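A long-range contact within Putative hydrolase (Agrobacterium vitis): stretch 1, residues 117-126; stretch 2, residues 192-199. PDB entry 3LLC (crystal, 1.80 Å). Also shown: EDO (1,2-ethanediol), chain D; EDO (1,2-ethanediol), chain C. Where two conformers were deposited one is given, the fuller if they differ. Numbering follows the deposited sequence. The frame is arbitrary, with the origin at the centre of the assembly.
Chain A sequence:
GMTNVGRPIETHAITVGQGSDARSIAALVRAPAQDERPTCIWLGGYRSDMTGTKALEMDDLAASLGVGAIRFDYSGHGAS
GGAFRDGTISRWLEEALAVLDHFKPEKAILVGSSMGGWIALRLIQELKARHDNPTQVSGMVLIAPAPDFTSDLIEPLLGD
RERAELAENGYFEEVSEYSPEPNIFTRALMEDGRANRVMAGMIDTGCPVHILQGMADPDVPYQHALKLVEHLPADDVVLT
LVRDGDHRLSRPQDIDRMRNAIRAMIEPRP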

# COMPACT_ATOMS: atom_id res chain seq x y z
N GLY A 117 2.04 -1.23 1.55
CA GLY A 117 2.19 -2.34 2.50
C GLY A 117 1.84 -1.97 3.93
O GLY A 117 1.23 -2.77 4.67
N TRP A 118 2.18 -0.74 4.33
CA TRP A 118 1.77 -0.21 5.65
C TRP A 118 0.25 -0.08 5.68
O TRP A 118 -0.41 -0.50 6.65
N ILE A 119 -0.30 0.51 4.63
CA ILE A 119 -1.75 0.72 4.58
C ILE A 119 -2.48 -0.64 4.54
O ILE A 119 -3.50 -0.80 5.22
N ALA A 120 -1.94 -1.63 3.83
CA ALA A 120 -2.53 -2.99 3.82
C ALA A 120 -2.61 -3.60 5.22
O ALA A 120 -3.65 -4.19 5.59
N LEU A 121 -1.53 -3.45 5.99
CA LEU A 121 -1.49 -3.98 7.39
C LEU A 121 -2.51 -3.27 8.30
O LEU A 121 -3.22 -3.92 9.08
N ARG A 122 -2.61 -1.93 8.18
CA ARG A 122 -3.65 -1.18 8.92
C ARG A 122 -5.08 -1.59 8.46
O ARG A 122 -6.01 -1.69 9.29
N LEU A 123 -5.25 -1.81 7.16
CA LEU A 123 -6.58 -2.15 6.61
C LEU A 123 -7.09 -3.45 7.19
O LEU A 123 -8.25 -3.54 7.59
N ILE A 124 -6.22 -4.45 7.27
CA ILE A 124 -6.66 -5.74 7.87
C ILE A 124 -7.07 -5.58 9.34
O ILE A 124 -8.07 -6.16 9.78
N GLN A 125 -6.33 -4.74 10.07
CA GLN A 125 -6.69 -4.40 11.46
C GLN A 125 -8.05 -3.73 11.57
O GLN A 125 -8.85 -4.09 12.44
N GLU A 126 -8.35 -2.80 10.66
CA GLU A 126 -9.64 -2.08 10.65
C GLU A 126 -10.79 -3.05 10.32
O GLU A 126 -11.85 -3.00 10.94
N ASP A 192 1.24 11.95 12.41
CA ASP A 192 0.19 10.93 12.21
C ASP A 192 0.75 9.53 11.93
O ASP A 192 0.08 8.54 12.21
N GLY A 193 2.01 9.42 11.45
CA GLY A 193 2.61 8.13 11.25
C GLY A 193 2.71 7.35 12.57
O GLY A 193 2.57 6.12 12.55
N ARG A 194 2.89 8.04 13.68
CA ARG A 194 2.94 7.40 15.00
C ARG A 194 1.55 6.90 15.44
O ARG A 194 1.44 5.88 16.15
N ALA A 195 0.50 7.63 15.05
CA ALA A 195 -0.89 7.18 15.27
C ALA A 195 -1.14 5.84 14.59
O ALA A 195 -1.95 5.07 15.05
N ASN A 196 -0.45 5.54 13.49
CA ASN A 196 -0.62 4.32 12.72
C ASN A 196 0.50 3.26 12.86
O ASN A 196 0.63 2.33 12.04
N ARG A 197 1.31 3.39 13.91
CA ARG A 197 2.46 2.51 14.07
C ARG A 197 1.95 1.08 14.30
O ARG A 197 1.13 0.85 15.21
N VAL A 198 2.41 0.15 13.49
CA VAL A 198 1.96 -1.27 13.55
C VAL A 198 2.94 -2.26 14.19
O VAL A 198 2.50 -3.32 14.69
N MSE A 199 4.25 -1.94 14.22
CA MSE A 199 5.26 -2.85 14.76
C MSE A 199 5.70 -2.57 16.20
O MSE A 199 6.73 -3.08 16.64

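The contact joins one side of the helix 117-126 to residues 193-198 of stretch 2, burying 355 Å² in all. L121, R122 and Q125 direct their CA-to-CB bonds toward stretch 2, and N196 and V198 direct theirs toward the helix. W118 starts out sideways, but its t rotamer (chi1 -171°) brings the indole to the other stretch.

N196 is the polar centre of the interface, contributing both a backbone and a side-chain acceptor. Its carbonyl oxygen receives the indole hydrogen of W118, with NE1 of W118 2.9 Å from O of N196 and a nearly straight N-H...O angle of 164°, so the one polar atom of the buried ring is satisfied. The same ring edge runs along the backbone of stretch 2, and CZ2 of W118 lies 3.3 Å from O of G193. The absence of a side chain matters here: a CB on G193 would sit only 3.4 Å from CH2 of W118.

The side chain of N196 (chi1 m) is used at both ends of its amide. OD1 accepts from R122, whose NE stands 3.0 Å from OD1 of N196 at an angle of 169°, and it also accepts from water 1, 2.8 Å from OD1 of N196. That water in turn accepts from the guanidinium, 3.0 Å from NH2 of R122, and so closes a second link between the same two residues. ND2 of N196 turns back into its own stretch and donates to O of D192 at 3.1 Å.

R122, with chi1 to chi3 all m, also donates within its own helix. NH1 of R122 donates to OE1 of Q125 at 3.0 Å, while NH2 of R122 forms a salt bridge with OE2 of E126 at 3.3 Å, the hydrogen bond within it being weak. A 1,2-ethanediol (chain D), probably from the crystallisation liquor, covers one face of the guanidinium, its C2 3.4 Å from NH1 of R122.

V198 (m) supplies the apolar part of the contact. Its CG1 lies 3.5 Å from CD of R122, 3.8 Å from OE1 of Q125 and 4.3 Å from CD1 of W118; its CG2 meets CD1 of L121 (chi1 m, chi2 t) at 4.4 Å. At the margin, the second diol (chain C) bridges the stretches: its O2 accepts from NE2 of Q125 at 2.8 Å and donates to O of V198 at 2.7 Å, giving a partner to NE2 of Q125 and to the backbone carbonyl of V198.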

# COMPACT_ATOMS: atom_id res chain seq x y z
CB TRP A 118 2.41 1.19 5.88
CG TRP A 118 2.28 1.81 7.27
CD1 TRP A 118 1.63 1.32 8.35
CD2 TRP A 118 2.90 3.03 7.70
NE1 TRP A 118 1.77 2.18 9.43
CE2 TRP A 118 2.55 3.24 9.04
CE3 TRP A 118 3.70 3.99 7.06
CZ2 TRP A 118 2.99 4.36 9.78
CZ3 TRP A 118 4.13 5.08 7.77
CH2 TRP A 118 3.78 5.27 9.12
CB ILE A 119 -2.15 1.71 3.43
CG1 ILE A 119 -1.53 3.10 3.71
CG2 ILE A 119 -3.69 1.84 3.29
CD1 ILE A 119 -1.66 4.08 2.55
CB ALA A 120 -1.72 -3.94 2.90
CB LEU A 121 -0.05 -3.87 7.93
CG LEU A 121 0.99 -4.77 7.25
CD1 LEU A 121 2.46 -4.35 7.50
CD2 LEU A 121 0.74 -6.20 7.71
CB ARG A 122 -3.48 0.35 8.76
CG ARG A 122 -2.28 0.93 9.58
CD ARG A 122 -2.56 0.99 11.10
NE ARG A 122 -3.70 1.84 11.41
CZ ARG A 122 -4.83 1.45 11.99
NH1 ARG A 122 -5.02 0.19 12.39
NH2 ARG A 122 -5.78 2.33 12.19
CB LEU A 123 -6.50 -2.24 5.07
CG LEU A 123 -7.73 -2.43 4.19
CD1 LEU A 123 -8.77 -1.42 4.54
CD2 LEU A 123 -7.32 -2.27 2.71
CB ILE A 124 -5.62 -6.91 7.60
CG1 ILE A 124 -6.21 -8.27 7.97
CG2 ILE A 124 -4.30 -6.74 8.37
CD1 ILE A 124 -7.14 -8.79 6.94
CB GLN A 125 -5.61 -3.53 12.17
CG GLN A 125 -4.26 -4.24 12.31
CD GLN A 125 -3.17 -3.37 12.95
OE1 GLN A 125 -3.17 -2.12 12.81
NE2 GLN A 125 -2.28 -4.00 13.71
CB GLU A 126 -9.64 -0.92 9.63
CG GLU A 126 -8.67 0.25 9.93
CD GLU A 126 -9.26 1.33 10.87
OE1 GLU A 126 -10.01 2.21 10.38
OE2 GLU A 126 -8.93 1.33 12.07
CB ASP A 192 -0.80 11.41 11.13
CG ASP A 192 -1.85 10.35 10.75
OD1 ASP A 192 -2.88 10.29 11.44
OD2 ASP A 192 -1.64 9.59 9.80
CB ARG A 194 3.61 8.29 16.06
CG ARG A 194 5.15 8.17 16.03
CD ARG A 194 5.84 9.23 16.92
NE ARG A 194 7.29 8.97 16.96
CZ ARG A 194 7.92 8.17 17.82
NH1 ARG A 194 7.24 7.53 18.77
NH2 ARG A 194 9.24 8.03 17.75
CB ALA A 195 -1.92 8.23 14.81
CB ASN A 196 -0.79 4.70 11.23
CG ASN A 196 -2.11 5.38 10.97
OD1 ASN A 196 -3.13 4.69 10.81
ND2 ASN A 196 -2.12 6.75 10.90
CB ARG A 197 3.33 2.98 15.24
CG ARG A 197 4.73 2.35 15.30
CD ARG A 197 5.56 2.96 16.45
NE ARG A 197 6.99 2.69 16.25
CZ ARG A 197 7.97 3.29 16.91
NH1 ARG A 197 7.72 4.18 17.86
NH2 ARG A 197 9.24 2.98 16.61
CB VAL A 198 1.47 -1.80 12.16
CG1 VAL A 198 0.27 -1.00 11.67
CG2 VAL A 198 2.59 -1.84 11.08
CB MSE A 199 6.48 -2.94 13.80
CG MSE A 199 6.11 -3.46 12.40
SE MSE A 199 7.70 -3.84 11.29
CE MSE A 199 8.34 -1.99 11.23
C1 EDO D . -2.36 1.68 15.22
O1 EDO D . -3.68 2.26 15.28
C2 EDO D . -2.40 0.29 14.61
O2 EDO D . -1.86 -0.69 15.50
C1 EDO C . -0.35 -3.99 17.67
O1 EDO C . 0.79 -3.24 18.09
C2 EDO C . -0.04 -4.53 16.30
O2 EDO C . -0.12 -3.45 15.40
O HOH W 1 -5.84 5.23 11.37